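PDB 3E96: dihydrodipicolinate synthase from Bacillus clausii KSM-K16, which probably catalyses the condensation of pyruvate with aspartate semialdehyde, the first committed step of lysine biosynthesis by the diaminopimelate route. Local coordinates for residues 103-115 / 129-143. Residues are numbered along the deposited sequence; the frame is centred on the assembly and turned at random.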
ATOM      1  N   LYS B 103       7.101   6.368  21.064  1.00 16.89           N
ATOM      2  CA  LYS B 103       7.144   6.172  22.512  1.00 19.64           C
ATOM      3  C   LYS B 103       8.120   7.163  23.136  1.00 19.46           C
ATOM      4  O   LYS B 103       7.793   7.856  24.102  1.00 19.18           O
ATOM      5  CB  LYS B 103       7.595   4.748  22.846  1.00 22.03           C
ATOM      6  CG  LYS B 103       6.589   3.671  22.480  1.00 24.73           C
ATOM      7  CD  LYS B 103       7.223   2.285  22.497  1.00 27.86           C
ATOM      8  CE  LYS B 103       7.836   1.948  23.849  1.00 29.16           C
ATOM      9  NZ  LYS B 103       8.489   0.610  23.802  1.00 28.86           N
ATOM     10  N   ALA B 104       9.323   7.220  22.580  1.00 20.34           N
ATOM     11  CA  ALA B 104      10.347   8.123  23.088  1.00 20.74           C
ATOM     12  C   ALA B 104       9.925   9.581  22.957  1.00 21.89           C
ATOM     13  O   ALA B 104      10.277  10.411  23.795  1.00 24.21           O
ATOM     14  CB  ALA B 104      11.659   7.889  22.346  1.00 23.39           C
ATOM     15  N   ALA B 105       9.165   9.891  21.911  1.00 20.39           N
ATOM     16  CA  ALA B 105       8.709  11.258  21.675  1.00 21.19           C
ATOM     17  C   ALA B 105       7.653  11.711  22.683  1.00 20.04           C
ATOM     18  O   ALA B 105       7.454  12.909  22.892  1.00 20.59           O
ATOM     19  CB  ALA B 105       8.167  11.387  20.251  1.00 21.14           C
ATOM     20  N   GLY B 106       6.972  10.755  23.303  1.00 19.53           N
ATOM     21  CA  GLY B 106       5.952  11.105  24.274  1.00 20.18           C
ATOM     22  C   GLY B 106       4.534  10.761  23.852  1.00 20.41           C
ATOM     23  O   GLY B 106       3.576  11.235  24.463  1.00 20.48           O
ATOM     24  N   ALA B 107       4.388   9.952  22.805  1.00 19.26           N
ATOM     25  CA  ALA B 107       3.060   9.551  22.347  1.00 18.23           C
ATOM     26  C   ALA B 107       2.426   8.676  23.422  1.00 18.94           C
ATOM     27  O   ALA B 107       3.127   8.108  24.256  1.00 19.94           O
ATOM     28  CB  ALA B 107       3.159   8.777  21.039  1.00 19.00           C
ATOM     29  N   ASP B 108       1.102   8.563  23.391  1.00 17.47           N
ATOM     30  CA  ASP B 108       0.372   7.767  24.370  1.00 18.51           C
ATOM     31  C   ASP B 108       0.112   6.352  23.882  1.00 17.67           C
ATOM     32  O   ASP B 108      -0.063   5.428  24.676  1.00 17.88           O
ATOM     33  CB  ASP B 108      -0.949   8.457  24.698  1.00 18.88           C
ATOM     34  CG  ASP B 108      -0.744   9.811  25.332  1.00 20.81           C
ATOM     35  OD1 ASP B 108      -0.249   9.854  26.482  1.00 20.50           O
ATOM     36  OD2 ASP B 108      -1.061  10.829  24.682  1.00 19.20           O
ATOM     37  N   ALA B 109       0.085   6.187  22.566  1.00 16.09           N
ATOM     38  CA  ALA B 109      -0.151   4.884  21.967  1.00 16.88           C
ATOM     39  C   ALA B 109       0.195   4.963  20.488  1.00 15.87           C
ATOM     40  O   ALA B 109       0.541   6.030  19.983  1.00 15.88           O
ATOM     41  CB  ALA B 109      -1.622   4.491  22.133  1.00 17.09           C
ATOM     42  N   VAL B 110       0.114   3.826  19.807  1.00 15.49           N
ATOM     43  CA  VAL B 110       0.368   3.778  18.373  1.00 14.13           C
ATOM     44  C   VAL B 110      -0.822   3.130  17.682  1.00 13.99           C
ATOM     45  O   VAL B 110      -1.571   2.368  18.303  1.00 13.54           O
ATOM     46  CB  VAL B 110       1.627   2.935  18.021  1.00 15.42           C
ATOM     47  CG1 VAL B 110       2.874   3.585  18.592  1.00 13.92           C
ATOM     48  CG2 VAL B 110       1.465   1.508  18.542  1.00 13.99           C
ATOM     49  N   MET B 111      -1.013   3.467  16.410  1.00 11.91           N
ATOM     50  CA  MET B 111      -2.064   2.861  15.600  1.00 13.02           C
ATOM     51  C   MET B 111      -1.311   2.160  14.480  1.00 12.94           C
ATOM     52  O   MET B 111      -0.596   2.797  13.701  1.00 13.44           O
ATOM     53  CB  MET B 111      -3.012   3.897  14.983  1.00 13.63           C
ATOM     54  CG  MET B 111      -4.027   3.266  13.993  1.00 14.97           C
ATOM     55  SD  MET B 111      -4.975   4.447  12.999  1.00 10.85           S
ATOM     56  CE  MET B 111      -3.709   5.033  11.883  1.00 18.69           C
ATOM     57  N   ILE B 112      -1.448   0.846  14.407  1.00 13.18           N
ATOM     58  CA  ILE B 112      -0.764   0.107  13.364  1.00 13.05           C
ATOM     59  C   ILE B 112      -1.651   0.071  12.128  1.00 12.15           C
ATOM     60  O   ILE B 112      -2.743  -0.504  12.151  1.00 11.89           O
ATOM     61  CB  ILE B 112      -0.460  -1.341  13.799  1.00 13.60           C
ATOM     62  CG1 ILE B 112       0.214  -1.347  15.176  1.00 15.23           C
ATOM     63  CG2 ILE B 112       0.460  -2.001  12.776  1.00 13.50           C
ATOM     64  CD1 ILE B 112       0.444  -2.748  15.733  1.00 17.54           C
ATOM     65  N   HIS B 113      -1.184   0.710  11.059  1.00 12.36           N
ATOM     66  CA  HIS B 113      -1.919   0.734   9.801  1.00 13.11           C
ATOM     67  C   HIS B 113      -2.060  -0.685   9.287  1.00 13.32           C
ATOM     68  O   HIS B 113      -1.314  -1.575   9.689  1.00 12.66           O
ATOM     69  CB  HIS B 113      -1.160   1.542   8.744  1.00 11.74           C
ATOM     70  CG  HIS B 113      -1.311   3.022   8.887  1.00 12.47           C
ATOM     71  ND1 HIS B 113      -2.439   3.696   8.474  1.00 14.96           N
ATOM     72  CD2 HIS B 113      -0.484   3.955   9.413  1.00 12.09           C
ATOM     73  CE1 HIS B 113      -2.300   4.984   8.741  1.00 14.04           C
ATOM     74  NE2 HIS B 113      -1.122   5.167   9.312  1.00 11.70           N
ATOM     75  N   MET B 114      -3.025  -0.893   8.400  1.00 13.04           N
ATOM     76  CA  MET B 114      -3.206  -2.201   7.795  1.00 14.25           C
ATOM     77  C   MET B 114      -1.966  -2.340   6.916  1.00 14.01           C
ATOM     78  O   MET B 114      -1.583  -1.392   6.233  1.00 14.91           O
ATOM     79  CB  MET B 114      -4.466  -2.208   6.921  1.00 14.40           C
ATOM     80  CG  MET B 114      -4.833  -3.572   6.341  1.00 17.88           C
ATOM     81  SD  MET B 114      -5.515  -4.706   7.590  1.00  6.51           S
ATOM     82  CE  MET B 114      -5.283  -6.375   6.712  1.00 13.39           C
ATOM     83  N   PRO B 115      -1.306  -3.509   6.932  1.00 12.98           N
ATOM     84  CA  PRO B 115      -0.116  -3.643   6.085  1.00 13.64           C
ATOM     85  C   PRO B 115      -0.460  -3.388   4.614  1.00 13.46           C
ATOM     86  O   PRO B 115      -1.532  -3.780   4.150  1.00 13.82           O
ATOM     87  CB  PRO B 115       0.343  -5.080   6.356  1.00 12.77           C
ATOM     88  CG  PRO B 115      -0.934  -5.790   6.769  1.00 13.33           C
ATOM     89  CD  PRO B 115      -1.594  -4.761   7.651  1.00 12.71           C
ATOM     90  N   PHE B 129       0.527  -8.085  13.094  1.00 13.86           N
ATOM     91  CA  PHE B 129       0.112  -7.236  14.203  1.00 14.18           C
ATOM     92  C   PHE B 129       0.661  -7.732  15.538  1.00 14.74           C
ATOM     93  O   PHE B 129       1.161  -6.947  16.346  1.00 14.27           O
ATOM     94  CB  PHE B 129      -1.415  -7.158  14.269  1.00 13.50           C
ATOM     95  CG  PHE B 129      -2.032  -6.335  13.165  1.00 14.38           C
ATOM     96  CD1 PHE B 129      -1.634  -5.015  12.959  1.00 13.74           C
ATOM     97  CD2 PHE B 129      -3.029  -6.869  12.356  1.00 14.21           C
ATOM     98  CE1 PHE B 129      -2.225  -4.231  11.959  1.00 12.80           C
ATOM     99  CE2 PHE B 129      -3.628  -6.099  11.354  1.00 12.68           C
ATOM    100  CZ  PHE B 129      -3.222  -4.775  11.159  1.00 12.29           C
ATOM    101  N   ARG B 130       0.564  -9.037  15.770  1.00 15.74           N
ATOM    102  CA  ARG B 130       1.052  -9.602  17.022  1.00 16.63           C
ATOM    103  C   ARG B 130       2.526  -9.296  17.259  1.00 15.49           C
ATOM    104  O   ARG B 130       2.897  -8.845  18.341  1.00 16.31           O
ATOM    105  CB  ARG B 130       0.850 -11.114  17.042  1.00 19.02           C
ATOM    106  CG  ARG B 130       1.302 -11.767  18.339  1.00 22.61           C
ATOM    107  CD  ARG B 130       1.627 -13.224  18.091  1.00 26.80           C
ATOM    108  NE  ARG B 130       2.645 -13.348  17.051  1.00 29.20           N
ATOM    109  CZ  ARG B 130       2.967 -14.487  16.452  1.00 30.36           C
ATOM    110  NH1 ARG B 130       2.348 -15.610  16.791  1.00 31.64           N
ATOM    111  NH2 ARG B 130       3.898 -14.501  15.507  1.00 30.40           N
ATOM    112  N   ASP B 131       3.364  -9.539  16.254  1.00 16.10           N
ATOM    113  CA  ASP B 131       4.800  -9.300  16.388  1.00 16.89           C
ATOM    114  C   ASP B 131       5.125  -7.862  16.769  1.00 16.97           C
ATOM    115  O   ASP B 131       5.979  -7.615  17.622  1.00 16.01           O
ATOM    116  CB  ASP B 131       5.537  -9.651  15.092  1.00 19.49           C
ATOM    117  CG  ASP B 131       5.570 -11.145  14.820  1.00 22.82           C
ATOM    118  OD1 ASP B 131       5.255 -11.932  15.737  1.00 23.11           O
ATOM    119  OD2 ASP B 131       5.925 -11.527  13.684  1.00 24.97           O
ATOM    120  N   ILE B 132       4.452  -6.913  16.132  1.00 15.45           N
ATOM    121  CA  ILE B 132       4.684  -5.501  16.413  1.00 15.97           C
ATOM    122  C   ILE B 132       4.225  -5.113  17.816  1.00 16.86           C
ATOM    123  O   ILE B 132       4.936  -4.416  18.542  1.00 17.32           O
ATOM    124  CB  ILE B 132       3.963  -4.614  15.374  1.00 15.77           C
ATOM    125  CG1 ILE B 132       4.590  -4.839  13.994  1.00 16.64           C
ATOM    126  CG2 ILE B 132       4.036  -3.143  15.791  1.00 16.46           C
ATOM    127  CD1 ILE B 132       3.799  -4.239  12.845  1.00 14.81           C
ATOM    128  N   ILE B 133       3.034  -5.561  18.199  1.00 16.00           N
ATOM    129  CA  ILE B 133       2.504  -5.242  19.520  1.00 16.31           C
ATOM    130  C   ILE B 133       3.379  -5.830  20.628  1.00 17.79           C
ATOM    131  O   ILE B 133       3.693  -5.150  21.604  1.00 18.16           O
ATOM    132  CB  ILE B 133       1.055  -5.764  19.674  1.00 16.02           C
ATOM    133  CG1 ILE B 133       0.137  -5.008  18.706  1.00 13.92           C
ATOM    134  CG2 ILE B 133       0.571  -5.578  21.110  1.00 17.24           C
ATOM    135  CD1 ILE B 133      -1.279  -5.527  18.676  1.00 12.67           C
ATOM    136  N   GLU B 134       3.787  -7.085  20.477  1.00 18.25           N
ATOM    137  CA  GLU B 134       4.622  -7.709  21.498  1.00 20.05           C
ATOM    138  C   GLU B 134       5.994  -7.050  21.602  1.00 20.63           C
ATOM    139  O   GLU B 134       6.515  -6.863  22.702  1.00 20.52           O
ATOM    140  CB  GLU B 134       4.775  -9.211  21.231  1.00 19.60           C
ATOM    141  CG  GLU B 134       3.446  -9.956  21.201  1.00 22.35           C
ATOM    142  CD  GLU B 134       3.602 -11.465  21.275  1.00 25.11           C
ATOM    143  OE1 GLU B 134       4.499 -12.012  20.603  1.00 28.48           O
ATOM    144  OE2 GLU B 134       2.813 -12.111  21.997  1.00 24.90           O
ATOM    145  N   ALA B 135       6.575  -6.685  20.462  1.00 19.06           N
ATOM    146  CA  ALA B 135       7.885  -6.044  20.454  1.00 19.32           C
ATOM    147  C   ALA B 135       7.842  -4.657  21.090  1.00 19.22           C
ATOM    148  O   ALA B 135       8.753  -4.270  21.827  1.00 18.69           O
ATOM    149  CB  ALA B 135       8.415  -5.943  19.023  1.00 18.69           C
ATOM    150  N   LEU B 136       6.781  -3.907  20.814  1.00 18.08           N
ATOM    151  CA  LEU B 136       6.659  -2.559  21.357  1.00 19.36           C
ATOM    152  C   LEU B 136       6.280  -2.506  22.830  1.00 20.12           C
ATOM    153  O   LEU B 136       6.733  -1.616  23.551  1.00 19.37           O
ATOM    154  CB  LEU B 136       5.639  -1.748  20.551  1.00 18.36           C
ATOM    155  CG  LEU B 136       6.036  -1.353  19.126  1.00 19.69           C
ATOM    156  CD1 LEU B 136       4.881  -0.600  18.470  1.00 18.23           C
ATOM    157  CD2 LEU B 136       7.293  -0.481  19.156  1.00 19.47           C
ATOM    158  N   ASP B 137       5.448  -3.446  23.270  1.00 21.32           N
ATOM    159  CA  ASP B 137       5.002  -3.475  24.661  1.00 23.39           C
ATOM    160  C   ASP B 137       4.534  -2.061  25.010  1.00 23.41           C
ATOM    161  O   ASP B 137       4.973  -1.459  25.993  1.00 22.60           O
ATOM    162  CB  ASP B 137       6.160  -3.904  25.568  1.00 27.06           C
ATOM    163  CG  ASP B 137       5.729  -4.118  27.007  1.00 30.65           C
ATOM    164  OD1 ASP B 137       4.687  -4.770  27.225  1.00 30.86           O
ATOM    165  OD2 ASP B 137       6.440  -3.644  27.920  1.00 33.41           O
ATOM    166  N   PHE B 138       3.633  -1.544  24.182  1.00 21.00           N
ATOM    167  CA  PHE B 138       3.105  -0.192  24.330  1.00 19.67           C
ATOM    168  C   PHE B 138       1.656  -0.241  23.829  1.00 18.36           C
ATOM    169  O   PHE B 138       1.339  -1.030  22.939  1.00 16.80           O
ATOM    170  CB  PHE B 138       3.950   0.739  23.452  1.00 20.54           C
ATOM    171  CG  PHE B 138       3.706   2.199  23.673  1.00 20.89           C
ATOM    172  CD1 PHE B 138       4.007   2.795  24.893  1.00 23.79           C
ATOM    173  CD2 PHE B 138       3.228   2.994  22.639  1.00 21.91           C
ATOM    174  CE1 PHE B 138       3.841   4.163  25.076  1.00 22.65           C
ATOM    175  CE2 PHE B 138       3.057   4.364  22.811  1.00 23.20           C
ATOM    176  CZ  PHE B 138       3.366   4.948  24.034  1.00 24.51           C
ATOM    177  N   PRO B 139       0.760   0.590  24.395  1.00 18.02           N
ATOM    178  CA  PRO B 139      -0.640   0.579  23.953  1.00 17.45           C
ATOM    179  C   PRO B 139      -0.740   0.690  22.439  1.00 15.92           C
ATOM    180  O   PRO B 139      -0.149   1.586  21.835  1.00 15.95           O
ATOM    181  CB  PRO B 139      -1.237   1.776  24.680  1.00 18.30           C
ATOM    182  CG  PRO B 139      -0.486   1.747  25.989  1.00 20.02           C
ATOM    183  CD  PRO B 139       0.942   1.533  25.514  1.00 19.07           C
ATOM    184  N   SER B 140      -1.491  -0.226  21.833  1.00 15.01           N
ATOM    185  CA  SER B 140      -1.627  -0.256  20.382  1.00 15.32           C
ATOM    186  C   SER B 140      -3.053  -0.429  19.888  1.00 14.80           C
ATOM    187  O   SER B 140      -3.875  -1.076  20.539  1.00 12.94           O
ATOM    188  CB  SER B 140      -0.805  -1.415  19.797  1.00 14.79           C
ATOM    189  OG  SER B 140       0.534  -1.409  20.252  1.00 16.14           O
ATOM    190  N   LEU B 141      -3.329   0.160  18.729  1.00 13.37           N
ATOM    191  CA  LEU B 141      -4.617   0.014  18.065  1.00 13.11           C
ATOM    192  C   LEU B 141      -4.256  -0.547  16.698  1.00 14.16           C
ATOM    193  O   LEU B 141      -3.126  -0.373  16.234  1.00 14.55           O
ATOM    194  CB  LEU B 141      -5.326   1.353  17.858  1.00 14.01           C
ATOM    195  CG  LEU B 141      -5.890   2.097  19.063  1.00 15.39           C
ATOM    196  CD1 LEU B 141      -4.773   2.828  19.790  1.00 17.38           C
ATOM    197  CD2 LEU B 141      -6.938   3.085  18.584  1.00 18.37           C
ATOM    198  N   VAL B 142      -5.196  -1.233  16.062  1.00 15.11           N
ATOM    199  CA  VAL B 142      -4.953  -1.762  14.728  1.00 15.50           C
ATOM    200  C   VAL B 142      -6.041  -1.235  13.797  1.00 15.80           C
ATOM    201  O   VAL B 142      -7.204  -1.102  14.200  1.00 14.02           O
ATOM    202  CB  VAL B 142      -4.972  -3.311  14.699  1.00 19.24           C
ATOM    203  CG1 VAL B 142      -3.883  -3.867  15.618  1.00 17.27           C
ATOM    204  CG2 VAL B 142      -6.334  -3.822  15.108  1.00 19.59           C
ATOM    205  N   TYR B 143      -5.651  -0.904  12.567  1.00 14.05           N
ATOM    206  CA  TYR B 143      -6.587  -0.413  11.562  1.00 13.89           C
ATOM    207  C   TYR B 143      -6.870  -1.630  10.684  1.00 14.11           C
ATOM    208  O   TYR B 143      -6.018  -2.064   9.910  1.00 15.50           O
ATOM    209  CB  TYR B 143      -5.956   0.707  10.724  1.00 16.18           C
ATOM    210  CG  TYR B 143      -6.988   1.540   9.992  1.00 19.36           C
ATOM    211  CD1 TYR B 143      -7.678   2.564  10.648  1.00 21.77           C
ATOM    212  CD2 TYR B 143      -7.307   1.281   8.661  1.00 20.63           C
ATOM    213  CE1 TYR B 143      -8.662   3.310   9.993  1.00 23.79           C
ATOM    214  CE2 TYR B 143      -8.288   2.018   7.997  1.00 22.07           C
ATOM    215  CZ  TYR B 143      -8.961   3.029   8.668  1.00 24.16           C
ATOM    216  OH  TYR B 143      -9.935   3.755   8.017  1.00 25.40           O
TER
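Val-110 and Ile-112 pair in parallel with strand 140-143 (axes 4.5 Å apart, 19° from parallel): Val-110 bonds to Pro-139 O and Leu-141 N, Ile-112 to Leu-141 O and Tyr-143 N, while helix 129-136 runs back nearly antiparallel to strand 109-112, against the face carrying both residues. Branched Ile-112 fills the space beneath that helix. With CG1 anti to the carbonyl carbon (chi1 -50°) and the chain extended beyond, CD1 meets Ile-132 CG2 at 3.6 Å and, about a right angle away, Ile-133 CG1 at 3.7 Å; CG2 lies in the Phe-129 ring plane at its edge, 3.6 Å from CE1. Val-110 CG2 touches Leu-136 CD1 at 4.0 Å; nearby Ser-140 OG is satisfied by Phe-138 O. The Phe-138 ring is sandwiched by Pro-139 CD and Lys-103 CG, the latter a CH-pi contact 3.4 Å from the centroid, and its CE2 packs on Ala-109 CA. The flexible lysine bends at chi3 (57°), carrying NZ to Leu-136 O (2.8 Å) at the helix's C-terminal end. Replacing Phe-138 by an alanine would probably leave a gap over Ala-109 and the lysine's methylenes without flat support. On the other face Met-111 SD lies 4.0 Å from Tyr-143 CD1, a Met-aromatic contact oblique to the ring; both side chains touch Lys-167, the predicted Schiff-base lysine, and Tyr-143, the predicted proton donor/acceptor, has its OH hydrogen-bonded to Gly-194 O. This is a beta-alpha-beta unit of a TIM barrel, largely apolar toward its helix, its inner side lining the probable active site.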